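Local coordinates for conserved hypothetical protein (Streptococcus pneumoniae, PDB 2GK4), which is of unknown function but probably acts in coenzyme A biosynthesis, joining cysteine to phosphopantothenate, at residues 42-47 and 226-231; 66-69 and 73-76; 105-110 and 115-120; 199-204 and 210-215. One frame throughout, in Å; residues are numbered along the deposited sequence. Where two conformers were deposited one is given.

Contact 1: residues 42-47 and 226-231; sequences AGYEVC and KIQAYH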
loop_
_atom_site.group_PDB
_atom_site.type_symbol
_atom_site.label_atom_id
_atom_site.label_comp_id
_atom_site.label_asym_id
_atom_site.label_seq_id
_atom_site.Cartn_x
_atom_site.Cartn_y
_atom_site.Cartn_z
ATOM N N ALA A 42 14.917 14.545 -24.746
ATOM C CA ALA A 42 15.967 14.316 -25.736
ATOM C C ALA A 42 15.492 13.566 -26.990
ATOM O O ALA A 42 16.303 13.258 -27.860
ATOM C CB ALA A 42 17.167 13.587 -25.088
ATOM N N GLY A 43 14.197 13.260 -27.077
ATOM C CA GLY A 43 13.578 12.759 -28.303
ATOM C C GLY A 43 13.386 11.244 -28.391
ATOM O O GLY A 43 13.013 10.729 -29.454
ATOM N N TYR A 44 13.634 10.518 -27.297
ATOM C CA TYR A 44 13.419 9.058 -27.267
ATOM C C TYR A 44 11.962 8.683 -27.080
ATOM O O TYR A 44 11.206 9.407 -26.426
ATOM C CB TYR A 44 14.219 8.410 -26.118
ATOM C CG TYR A 44 15.692 8.421 -26.411
ATOM C CD1 TYR A 44 16.490 9.454 -25.944
ATOM C CD2 TYR A 44 16.275 7.426 -27.210
ATOM C CE1 TYR A 44 17.847 9.506 -26.231
ATOM C CE2 TYR A 44 17.636 7.461 -27.505
ATOM C CZ TYR A 44 18.413 8.506 -27.007
ATOM O OH TYR A 44 19.758 8.581 -27.299
ATOM N N GLU A 45 11.596 7.550 -27.675
ATOM C CA GLU A 45 10.331 6.888 -27.440
ATOM C C GLU A 45 10.534 6.050 -26.177
ATOM O O GLU A 45 11.528 5.313 -26.077
ATOM C CB GLU A 45 9.989 5.992 -28.631
ATOM C CG GLU A 45 8.720 5.171 -28.430
ATOM C CD GLU A 45 8.379 4.341 -29.671
ATOM O OE1 GLU A 45 7.677 3.301 -29.517
ATOM O OE2 GLU A 45 8.850 4.723 -30.779
ATOM N N VAL A 46 9.665 6.244 -25.188
ATOM C CA VAL A 46 9.800 5.546 -23.896
ATOM C C VAL A 46 8.509 4.822 -23.568
ATOM O O VAL A 46 7.427 5.385 -23.701
ATOM C CB VAL A 46 10.096 6.524 -22.725
ATOM C CG1 VAL A 46 10.183 5.747 -21.369
ATOM C CG2 VAL A 46 11.377 7.325 -22.988
ATOM N N CYS A 47 8.627 3.584 -23.100
ATOM C CA CYS A 47 7.493 2.889 -22.532
ATOM C C CYS A 47 7.783 2.738 -21.043
ATOM O O CYS A 47 8.831 2.168 -20.656
ATOM C CB CYS A 47 7.313 1.526 -23.199
ATOM S SG CYS A 47 6.105 0.479 -22.298
ATOM N N LYS A 226 25.171 7.828 -21.686
ATOM C CA LYS A 226 25.514 6.430 -21.902
ATOM C C LYS A 226 24.620 5.813 -22.959
ATOM O O LYS A 226 25.076 5.012 -23.800
ATOM C CB LYS A 226 25.454 5.667 -20.581
ATOM C CG LYS A 226 26.618 6.048 -19.659
ATOM C CD LYS A 226 26.600 5.243 -18.386
ATOM C CE LYS A 226 27.462 3.997 -18.508
ATOM N NZ LYS A 226 28.893 4.312 -18.844
ATOM N N ILE A 227 23.346 6.196 -22.941
ATOM C CA ILE A 227 22.425 5.695 -23.943
ATOM C C ILE A 227 22.737 6.287 -25.320
ATOM O O ILE A 227 22.696 5.567 -26.325
ATOM C CB ILE A 227 20.945 5.929 -23.533
ATOM C CG1 ILE A 227 20.593 4.959 -22.403
ATOM C CG2 ILE A 227 20.006 5.700 -24.716
ATOM C CD1 ILE A 227 19.334 5.336 -21.691
ATOM N N GLN A 228 23.050 7.576 -25.362
ATOM C CA GLN A 228 23.370 8.226 -26.637
ATOM C C GLN A 228 24.589 7.544 -27.260
ATOM O O GLN A 228 24.702 7.481 -28.485
ATOM C CB GLN A 228 23.592 9.735 -26.478
ATOM C CG GLN A 228 22.314 10.541 -26.201
ATOM C CD GLN A 228 22.573 12.011 -25.905
ATOM O OE1 GLN A 228 23.594 12.377 -25.312
ATOM N NE2 GLN A 228 21.628 12.859 -26.290
ATOM N N ALA A 229 25.451 6.984 -26.407
ATOM C CA ALA A 229 26.675 6.293 -26.830
ATOM C C ALA A 229 26.431 4.916 -27.423
ATOM O O ALA A 229 27.331 4.332 -28.041
ATOM C CB ALA A 229 27.657 6.183 -25.669
ATOM N N TYR A 230 25.231 4.378 -27.215
ATOM C CA TYR A 230 24.897 3.069 -27.755
ATOM C C TYR A 230 24.729 3.141 -29.259
ATOM O O TYR A 230 25.086 2.202 -29.965
ATOM C CB TYR A 230 23.617 2.525 -27.128
ATOM C CG TYR A 230 23.731 2.024 -25.703
ATOM C CD1 TYR A 230 22.716 2.290 -24.776
ATOM C CD2 TYR A 230 24.815 1.249 -25.283
ATOM C CE1 TYR A 230 22.780 1.818 -23.470
ATOM C CE2 TYR A 230 24.889 0.760 -23.963
ATOM C CZ TYR A 230 23.864 1.070 -23.060
ATOM O OH TYR A 230 23.896 0.607 -21.760
ATOM N N HIS A 231 24.194 4.262 -29.740
ATOM C CA HIS A 231 23.927 4.452 -31.157
ATOM C C HIS A 231 24.778 5.578 -31.742
ATOM O O HIS A 231 25.856 5.897 -31.217
ATOM C CB HIS A 231 22.430 4.721 -31.381
ATOM C CG HIS A 231 21.871 5.818 -30.522
ATOM N ND1 HIS A 231 21.816 7.132 -30.936
ATOM C CD2 HIS A 231 21.328 5.792 -29.278
ATOM C CE1 HIS A 231 21.267 7.870 -29.984
ATOM N NE2 HIS A 231 20.963 7.081 -28.968
#
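Y44 and H231 reach each other through two different first torsions. In Y44, CG stands anti to the carbonyl carbon (chi1 -71°), which sends the phenol out toward the C-terminal end of the chain; in H231, CG is wedged between the backbone N and the carbonyl carbon (chi1 51°), and the imidazole comes back from the opposite direction. The two rims face one another, with ring planes 65° apart and neither ring lying over the other. Their meeting point is a short hydrogen bond, 2.5 Å from Y44 OH to H231 NE2, in which each atom lies at the edge of the partner ring and near its plane. H231 is the last residue modelled, and this bond ties down the end of the chain. Its imidazole also lies over Q228 O, 3.6 Å from the ring plane and beneath its middle.

Two aliphatic groups flank the phenol end. CG of Q228 approaches Y44 OH to 3.4 Å at the ring edge, and from an oblique direction CG2 of I227 lies 4.0 Å from Y44 CZ, the two side chains overlapping along their flanks while running opposite ways.

G43, with positive phi, ends helix 30-41 in a Schellman motif just before Y44, and the chain then enters strand 45-50. Y44 packs on I6 of strand 5-9 and on L224 of helix 216-228, while I227 leans on I6 and on L39 of helix 30-41. The contact thereby fastens the C-terminal helix beside helix 30-41 and onto the sheet.

Contact 2: residues 66-69 and 73-76; sequences REIT and DLLI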
loop_
_atom_site.group_PDB
_atom_site.type_symbol
_atom_site.label_atom_id
_atom_site.label_comp_id
_atom_site.label_asym_id
_atom_site.label_seq_id
_atom_site.Cartn_x
_atom_site.Cartn_y
_atom_site.Cartn_z
ATOM N N ARG A 66 2.200 1.968 -18.776
ATOM C CA ARG A 66 1.436 0.809 -18.380
ATOM C C ARG A 66 1.530 0.686 -16.863
ATOM O O ARG A 66 2.629 0.647 -16.306
ATOM C CB ARG A 66 1.986 -0.435 -19.062
ATOM C CG ARG A 66 1.402 -1.742 -18.494
ATOM C CD ARG A 66 0.030 -2.067 -19.091
ATOM N NE ARG A 66 0.039 -1.986 -20.556
ATOM C CZ ARG A 66 -0.900 -2.491 -21.358
ATOM N NH1 ARG A 66 -1.947 -3.139 -20.859
ATOM N NH2 ARG A 66 -0.786 -2.351 -22.669
ATOM N N GLU A 67 0.385 0.662 -16.190
ATOM C CA GLU A 67 0.376 0.507 -14.758
ATOM C C GLU A 67 0.216 -0.984 -14.427
ATOM O O GLU A 67 -0.581 -1.694 -15.065
ATOM C CB GLU A 67 -0.755 1.334 -14.138
ATOM C CG GLU A 67 -0.453 1.916 -12.793
ATOM C CD GLU A 67 -1.278 3.176 -12.481
ATOM O OE1 GLU A 67 -1.264 3.612 -11.313
ATOM O OE2 GLU A 67 -1.927 3.744 -13.395
ATOM N N ILE A 68 1.006 -1.461 -13.474
ATOM C CA ILE A 68 0.919 -2.841 -13.011
ATOM C C ILE A 68 0.744 -2.826 -11.502
ATOM O O ILE A 68 0.891 -1.775 -10.859
ATOM C CB ILE A 68 2.164 -3.663 -13.381
ATOM C CG1 ILE A 68 3.424 -3.061 -12.725
ATOM C CG2 ILE A 68 2.293 -3.776 -14.914
ATOM C CD1 ILE A 68 4.538 -4.035 -12.569
ATOM N N THR A 69 0.450 -3.993 -10.940
ATOM C CA THR A 69 0.178 -4.086 -9.510
ATOM C C THR A 69 1.270 -4.894 -8.819
ATOM O O THR A 69 1.997 -4.353 -7.977
ATOM C CB THR A 69 -1.219 -4.669 -9.226
ATOM O OG1 THR A 69 -2.206 -3.797 -9.800
ATOM C CG2 THR A 69 -1.469 -4.742 -7.702
ATOM N N ASP A 73 2.439 -9.467 -12.519
ATOM C CA ASP A 73 2.166 -8.461 -13.573
ATOM C C ASP A 73 3.477 -8.012 -14.216
ATOM O O ASP A 73 3.551 -7.872 -15.453
ATOM C CB ASP A 73 1.436 -7.211 -13.029
ATOM C CG ASP A 73 0.043 -7.483 -12.483
ATOM O OD1 ASP A 73 -0.559 -8.550 -12.758
ATOM O OD2 ASP A 73 -0.454 -6.585 -11.735
ATOM N N LEU A 74 4.504 -7.777 -13.389
ATOM C CA LEU A 74 5.789 -7.297 -13.924
ATOM C C LEU A 74 6.434 -8.360 -14.820
ATOM O O LEU A 74 6.931 -8.070 -15.915
ATOM C CB LEU A 74 6.752 -6.887 -12.800
ATOM C CG LEU A 74 8.143 -6.478 -13.337
ATOM C CD1 LEU A 74 8.038 -5.212 -14.208
ATOM C CD2 LEU A 74 9.056 -6.255 -12.201
ATOM N N LEU A 75 6.400 -9.605 -14.358
ATOM C CA LEU A 75 6.935 -10.727 -15.147
ATOM C C LEU A 75 6.289 -10.785 -16.539
ATOM O O LEU A 75 6.968 -10.921 -17.559
ATOM C CB LEU A 75 6.692 -12.040 -14.381
ATOM C CG LEU A 75 7.113 -13.340 -15.088
ATOM C CD1 LEU A 75 8.640 -13.400 -15.279
ATOM C CD2 LEU A 75 6.623 -14.545 -14.288
ATOM N N ILE A 76 4.964 -10.670 -16.576
ATOM C CA ILE A 76 4.223 -10.724 -17.825
ATOM C C ILE A 76 4.571 -9.542 -18.758
ATOM O O ILE A 76 4.770 -9.721 -19.965
ATOM C CB ILE A 76 2.718 -10.786 -17.516
ATOM C CG1 ILE A 76 2.408 -12.132 -16.848
ATOM C CG2 ILE A 76 1.852 -10.496 -18.768
ATOM C CD1 ILE A 76 1.043 -12.109 -16.138
HETATM O O HOH W 1 -2.389 -4.822 -12.466
#
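T69 and D73 make the polar half of this contact. The backbone N of T69 donates to D73 OD2 over 2.9 Å, with an N-H...O angle of 145°; the oxygen is used on its anti lone pair, the one turned away from OD1. D73 has CG anti to its own carbonyl carbon (chi1 -64°), which carries the carboxylate back from the helix toward the loop, where it runs beside the T69 side chain, OD2 coming within 3.2 Å of T69 CB. A water bridges the two side chains: it donates to D73 OD2 at 2.7 Å and pairs with T69 OG1 at 2.9 Å. OD2 accepts from at least a peptide N-H and a water, an arrangement likely to support its negative charge.

The apolar half belongs to I68, which is buried. Its CB packs against D73 CB at 3.6 Å, the two side chains passing with opposite headings. From there CG1 takes the position between the backbone N and the carbonyl carbon (chi1 61°), and the ethyl arm runs across L74, bringing CD1 to 3.6 Å from L74 CB and 4.0 Å from L74 CD1. I68 also rests on I49 of strand 45-50 and on M92, and L74 reaches V94.

N70 OD1, on the residue just before helix 71-81, accepts from D73 N, while D73 OD2 reaches back to T69 N. The tight connection from strand 63-67 into helix 71-81 opens the beta-alpha-beta crossover to strand 87-90, the central crossover of a Rossmann-like sheet.

Contact 3: residues 105-110 and 115-120; sequences LEEVQA and KEFLSK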
loop_
_atom_site.group_PDB
_atom_site.type_symbol
_atom_site.label_atom_id
_atom_site.label_comp_id
_atom_site.label_asym_id
_atom_site.label_seq_id
_atom_site.Cartn_x
_atom_site.Cartn_y
_atom_site.Cartn_z
ATOM N N LEU A 105 -1.603 -16.735 15.550
ATOM C CA LEU A 105 -0.409 -17.265 16.221
ATOM C C LEU A 105 -0.618 -18.679 16.805
ATOM O O LEU A 105 0.306 -19.499 16.777
ATOM C CB LEU A 105 0.059 -16.312 17.334
ATOM C CG LEU A 105 1.386 -16.651 18.029
ATOM C CD1 LEU A 105 2.571 -16.533 17.085
ATOM C CD2 LEU A 105 1.588 -15.763 19.266
ATOM N N GLU A 106 -1.814 -18.936 17.325
ATOM C CA GLU A 106 -2.145 -20.220 17.946
ATOM C C GLU A 106 -2.005 -21.412 16.986
ATOM O O GLU A 106 -1.411 -22.426 17.351
ATOM C CB GLU A 106 -3.539 -20.171 18.588
ATOM C CG GLU A 106 -4.559 -19.333 17.806
ATOM C CD GLU A 106 -4.642 -17.869 18.264
ATOM O OE1 GLU A 106 -5.243 -17.627 19.342
ATOM O OE2 GLU A 106 -4.138 -16.977 17.537
ATOM N N GLU A 107 -2.520 -21.275 15.760
ATOM C CA GLU A 107 -2.334 -22.309 14.716
ATOM C C GLU A 107 -0.845 -22.552 14.430
ATOM O O GLU A 107 -0.415 -23.700 14.271
ATOM C CB GLU A 107 -3.083 -21.974 13.409
ATOM C CG GLU A 107 -3.160 -23.182 12.449
ATOM C CD GLU A 107 -3.585 -22.849 11.006
ATOM O OE1 GLU A 107 -4.014 -21.723 10.717
ATOM O OE2 GLU A 107 -3.506 -23.752 10.148
ATOM N N VAL A 108 -0.054 -21.480 14.365
ATOM C CA VAL A 108 1.399 -21.602 14.159
ATOM C C VAL A 108 2.071 -22.315 15.344
ATOM O O VAL A 108 2.907 -23.200 15.165
ATOM C CB VAL A 108 2.073 -20.238 13.906
ATOM C CG1 VAL A 108 3.577 -20.408 13.574
ATOM C CG2 VAL A 108 1.360 -19.512 12.725
ATOM N N GLN A 109 1.689 -21.924 16.551
ATOM C CA GLN A 109 2.226 -22.550 17.758
ATOM C C GLN A 109 1.951 -24.055 17.841
ATOM O O GLN A 109 2.771 -24.814 18.377
ATOM C CB GLN A 109 1.696 -21.825 18.986
ATOM C CG GLN A 109 2.505 -20.576 19.281
ATOM C CD GLN A 109 1.963 -19.754 20.442
ATOM O OE1 GLN A 109 0.751 -19.571 20.584
ATOM N NE2 GLN A 109 2.870 -19.247 21.276
ATOM N N ALA A 110 0.807 -24.477 17.317
ATOM C CA ALA A 110 0.394 -25.876 17.389
ATOM C C ALA A 110 1.062 -26.736 16.315
ATOM O O ALA A 110 0.985 -27.963 16.364
ATOM C CB ALA A 110 -1.103 -25.986 17.277
ATOM N N LYS A 115 6.726 -25.642 7.502
ATOM C CA LYS A 115 6.684 -25.758 6.044
ATOM C C LYS A 115 5.297 -26.217 5.558
ATOM O O LYS A 115 4.931 -25.958 4.400
ATOM C CB LYS A 115 7.819 -26.669 5.542
ATOM C CG LYS A 115 9.192 -26.087 5.881
ATOM C CD LYS A 115 10.394 -26.762 5.176
ATOM C CE LYS A 115 11.696 -26.090 5.654
ATOM N NZ LYS A 115 12.892 -26.980 5.534
ATOM N N GLU A 116 4.516 -26.850 6.446
ATOM C CA GLU A 116 3.141 -27.277 6.110
ATOM C C GLU A 116 2.317 -26.094 5.585
ATOM O O GLU A 116 1.465 -26.268 4.726
ATOM C CB GLU A 116 2.404 -27.925 7.295
ATOM C CG GLU A 116 1.838 -26.936 8.355
ATOM C CD GLU A 116 1.030 -27.613 9.502
ATOM O OE1 GLU A 116 -0.063 -28.165 9.236
ATOM O OE2 GLU A 116 1.463 -27.548 10.677
ATOM N N PHE A 117 2.604 -24.904 6.103
ATOM C CA PHE A 117 1.803 -23.714 5.815
ATOM C C PHE A 117 1.984 -23.204 4.392
ATOM O O PHE A 117 1.130 -22.462 3.881
ATOM C CB PHE A 117 2.095 -22.609 6.830
ATOM C CG PHE A 117 1.630 -22.936 8.231
ATOM C CD1 PHE A 117 2.535 -23.001 9.274
ATOM C CD2 PHE A 117 0.298 -23.174 8.498
ATOM C CE1 PHE A 117 2.115 -23.310 10.571
ATOM C CE2 PHE A 117 -0.137 -23.476 9.788
ATOM C CZ PHE A 117 0.777 -23.547 10.825
ATOM N N LEU A 118 3.064 -23.620 3.741
ATOM C CA LEU A 118 3.334 -23.172 2.368
ATOM C C LEU A 118 2.449 -23.854 1.329
ATOM O O LEU A 118 2.380 -23.405 0.165
ATOM C CB LEU A 118 4.792 -23.396 1.971
ATOM C CG LEU A 118 5.929 -22.969 2.888
ATOM C CD1 LEU A 118 7.269 -23.217 2.189
ATOM C CD2 LEU A 118 5.788 -21.531 3.279
ATOM N N SER A 119 1.807 -24.948 1.731
ATOM C CA SER A 119 0.979 -25.708 0.809
ATOM C C SER A 119 -0.506 -25.548 1.129
ATOM O O SER A 119 -1.350 -26.273 0.584
ATOM C CB SER A 119 1.386 -27.173 0.822
ATOM O OG SER A 119 1.042 -27.740 2.063
ATOM N N LYS A 120 -0.810 -24.589 2.005
ATOM C CA LYS A 120 -2.182 -24.267 2.415
ATOM C C LYS A 120 -2.713 -22.988 1.746
ATOM O O LYS A 120 -1.941 -22.167 1.228
ATOM C CB LYS A 120 -2.265 -24.099 3.940
ATOM C CG LYS A 120 -1.962 -25.363 4.734
ATOM C CD LYS A 120 -2.455 -25.217 6.164
ATOM C CE LYS A 120 -1.702 -26.140 7.123
ATOM N NZ LYS A 120 -1.940 -27.620 6.912
#
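E107 and F117 overlap while heading opposite ways, the glutamate reaching out along the flank of the ring. Its carboxylate stands almost upright to the phenyl plane, the two planes 83° apart, and OE2 comes to the ring edge, 3.4 Å from F117 CE2. An oxygen meeting the C-H rim in this way should be weakly attracted to the slight positive charge of the ring hydrogens. E107 O supports the same rim, in the plane of the ring and 3.6 Å from F117 CZ. CG of E107 is anti to its backbone N (chi1 -167°) and the chain beyond is extended, which carries the carboxylate out to the ring edge. Its OE1 is hydrogen-bonded to Y101 OH, anchoring that end.

V108 meets the tip of the ring obliquely: its CA is 3.9 Å from F117 CZ, and CG1 lies 4.4 Å from F117 CE1. One face of the phenyl is covered by E116, whose CG lies 3.9 Å above the ring centre. That glutamate turns on to a salt bridge within its own segment, K120 NZ to E116 OE1 at 3.0 Å, with the lysine on the anti side of the oxygen.

L114 of the second subunit packs on V108, and L118 touches V133 of that subunit, placing the contact at the dimer interface. Within the chain, F117 stacks with F137 of strand 133-140 and meets Y101 of strand 97-104 with nearly parallel planes. Helix 105-110 is held to the same two-stranded antiparallel sheet by V108 on V135 and F137, and by L105 on V133 and V135.

Contact 4: residues 199-204 and 210-215; sequences QHRAIF and LQTVQT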
loop_
_atom_site.group_PDB
_atom_site.type_symbol
_atom_site.label_atom_id
_atom_site.label_comp_id
_atom_site.label_asym_id
_atom_site.label_seq_id
_atom_site.Cartn_x
_atom_site.Cartn_y
_atom_site.Cartn_z
ATOM N N GLN A 199 20.512 16.078 -2.807
ATOM C CA GLN A 199 21.621 15.215 -3.235
ATOM C C GLN A 199 21.141 13.785 -3.421
ATOM O O GLN A 199 20.158 13.355 -2.803
ATOM C CB GLN A 199 22.769 15.221 -2.212
ATOM C CG GLN A 199 23.439 16.557 -1.957
ATOM C CD GLN A 199 24.606 16.824 -2.875
ATOM O OE1 GLN A 199 25.747 16.441 -2.574
ATOM N NE2 GLN A 199 24.340 17.481 -4.005
ATOM N N HIS A 200 21.861 13.031 -4.252
ATOM C CA HIS A 200 21.554 11.627 -4.415
ATOM C C HIS A 200 22.846 11.023 -4.929
ATOM O O HIS A 200 23.072 10.986 -6.128
ATOM C CB HIS A 200 20.444 11.433 -5.469
ATOM C CG HIS A 200 19.849 10.056 -5.480
ATOM N ND1 HIS A 200 20.604 8.900 -5.463
ATOM C CD2 HIS A 200 18.558 9.657 -5.512
ATOM C CE1 HIS A 200 19.803 7.849 -5.473
ATOM N NE2 HIS A 200 18.556 8.280 -5.496
ATOM N N ARG A 201 23.708 10.618 -4.017
ATOM C CA ARG A 201 24.996 10.001 -4.418
ATOM C C ARG A 201 24.699 8.667 -5.082
ATOM O O ARG A 201 23.935 7.861 -4.541
ATOM C CB ARG A 201 25.852 9.763 -3.159
ATOM C CG ARG A 201 27.123 8.960 -3.375
ATOM C CD ARG A 201 28.245 9.887 -3.729
ATOM N NE ARG A 201 29.507 9.154 -3.753
ATOM C CZ ARG A 201 30.614 9.624 -4.324
ATOM N NH1 ARG A 201 30.582 10.819 -4.908
ATOM N NH2 ARG A 201 31.726 8.873 -4.342
ATOM N N ALA A 202 25.339 8.402 -6.219
ATOM C CA ALA A 202 25.228 7.109 -6.888
ATOM C C ALA A 202 26.505 6.759 -7.621
ATOM O O ALA A 202 27.300 7.636 -8.000
ATOM C CB ALA A 202 24.045 7.096 -7.872
ATOM N N ILE A 203 26.704 5.466 -7.790
ATOM C CA ILE A 203 27.891 4.959 -8.466
ATOM C C ILE A 203 27.413 4.133 -9.630
ATOM O O ILE A 203 26.687 3.148 -9.449
ATOM C CB ILE A 203 28.752 4.111 -7.518
ATOM C CG1 ILE A 203 28.966 4.850 -6.167
ATOM C CG2 ILE A 203 30.064 3.654 -8.204
ATOM C CD1 ILE A 203 29.501 3.974 -5.066
ATOM N N PHE A 204 27.851 4.519 -10.829
ATOM C CA PHE A 204 27.551 3.775 -12.053
ATOM C C PHE A 204 28.590 2.662 -12.129
ATOM O O PHE A 204 29.776 2.925 -12.381
ATOM C CB PHE A 204 27.632 4.721 -13.273
ATOM C CG PHE A 204 26.396 5.548 -13.488
ATOM C CD1 PHE A 204 25.820 6.289 -12.441
ATOM C CD2 PHE A 204 25.825 5.624 -14.764
ATOM C CE1 PHE A 204 24.671 7.067 -12.660
ATOM C CE2 PHE A 204 24.695 6.407 -15.005
ATOM C CZ PHE A 204 24.120 7.137 -13.964
ATOM N N LEU A 210 34.061 2.496 -12.974
ATOM C CA LEU A 210 33.112 3.171 -12.116
ATOM C C LEU A 210 32.997 4.627 -12.515
ATOM O O LEU A 210 33.961 5.240 -13.012
ATOM C CB LEU A 210 33.617 3.148 -10.659
ATOM C CG LEU A 210 33.880 1.804 -9.971
ATOM C CD1 LEU A 210 34.405 2.079 -8.564
ATOM C CD2 LEU A 210 32.637 0.922 -9.934
ATOM N N GLN A 211 31.826 5.203 -12.292
ATOM C CA GLN A 211 31.688 6.646 -12.363
ATOM C C GLN A 211 30.770 7.003 -11.212
ATOM O O GLN A 211 29.970 6.183 -10.791
ATOM C CB GLN A 211 31.110 7.096 -13.707
ATOM C CG GLN A 211 31.105 8.630 -13.917
ATOM C CD GLN A 211 30.916 9.047 -15.376
ATOM O OE1 GLN A 211 30.961 8.221 -16.278
ATOM N NE2 GLN A 211 30.704 10.335 -15.604
ATOM N N THR A 212 30.921 8.208 -10.682
ATOM C CA THR A 212 30.065 8.668 -9.587
ATOM C C THR A 212 29.346 9.937 -9.932
ATOM O O THR A 212 29.835 10.749 -10.725
ATOM C CB THR A 212 30.845 8.895 -8.273
ATOM O OG1 THR A 212 31.854 9.899 -8.497
ATOM C CG2 THR A 212 31.545 7.619 -7.827
ATOM N N VAL A 213 28.177 10.112 -9.321
ATOM C CA VAL A 213 27.374 11.312 -9.497
ATOM C C VAL A 213 26.763 11.736 -8.151
ATOM O O VAL A 213 26.702 10.952 -7.203
ATOM C CB VAL A 213 26.227 11.130 -10.550
ATOM C CG1 VAL A 213 26.781 10.957 -11.968
ATOM C CG2 VAL A 213 25.317 9.978 -10.139
ATOM N N GLN A 214 26.284 12.974 -8.090
ATOM C CA GLN A 214 25.892 13.573 -6.827
ATOM C C GLN A 214 24.423 13.887 -6.649
ATOM O O GLN A 214 23.996 14.142 -5.513
ATOM C CB GLN A 214 26.686 14.867 -6.604
ATOM C CG GLN A 214 28.057 14.617 -6.116
ATOM C CD GLN A 214 28.069 13.805 -4.834
ATOM O OE1 GLN A 214 28.768 12.812 -4.753
ATOM N NE2 GLN A 214 27.255 14.198 -3.846
ATOM N N THR A 215 23.688 13.938 -7.765
ATOM C CA THR A 215 22.267 14.322 -7.779
ATOM C C THR A 215 21.464 13.469 -8.744
ATOM O O THR A 215 22.011 12.825 -9.660
ATOM C CB THR A 215 22.038 15.826 -8.177
ATOM O OG1 THR A 215 22.435 16.035 -9.543
ATOM C CG2 THR A 215 22.828 16.766 -7.289
#
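A202 to F204 and Q211 to V213 pair as the two arms of an antiparallel beta hairpin, which forms one edge of the large sheet within the chain. A202 with V213 and F204 with Q211 are hydrogen-bonded pairs, each joined by two backbone bonds, and I203 with T212 is the non-hydrogen-bonded pair between them.

The two faces interlock differently. On the face of V213, that residue is the bump: its CG2 settles into the hollow between the small A202 and the ring of F204, 3.9 Å from A202 CB and 3.9 Å from F204 CE1. Helix 216-228 closes over this face, with I219 on V213 and L222 on Q211. On the reverse face I203 fills the space between two neighbours lying alongside it, CG2 against L210 CD2 at 4.1 Å and CG1 against T212 CG2 at 4.1 Å; L171 and V172 of helix 168-182 pack over I203 and L210.

R201 arches over T212, whose CB lies 3.6 Å above the guanidinium plane, offset toward the rim, while R201 NE forms a salt bridge with E168. Beyond the paired strands the backbone N of H200 still bonds to Q214 O, and T215 caps the helix that follows by accepting from E218 N.

Q214, bent at chi2 (-57°), folds back across the hairpin and links two side chains of the other arm. Its NE2 donates to Q199 OE1 at 3.0 Å, and its OE1 accepts from R201 NH1 over 2.7 Å, the nitrogen standing nearly in line with the carbonyl at a C=O...N angle of 170°.

Contacts 1, 2 and 4 all reach the large mixed sheet, whereas contact 3 lies on the two-stranded arm, its centre about 50 Å from that of contact 1. Contact 1 brackets the other three in sequence. It touches contact 4, K226 CD lying 3.7 Å from F204 CD2, as helix 216-228, which follows the hairpin in the chain, packs back over the face carrying V213. Contacts 1 and 2 sit on neighbouring strands, centres about 23 Å apart; contact 2 is at the sheet edge away from contact 4, centres about 29 Å apart. A glycerol, probably from the crystallisation liquor, lies about 4 Å from the H200 side chain and may mark a pocket.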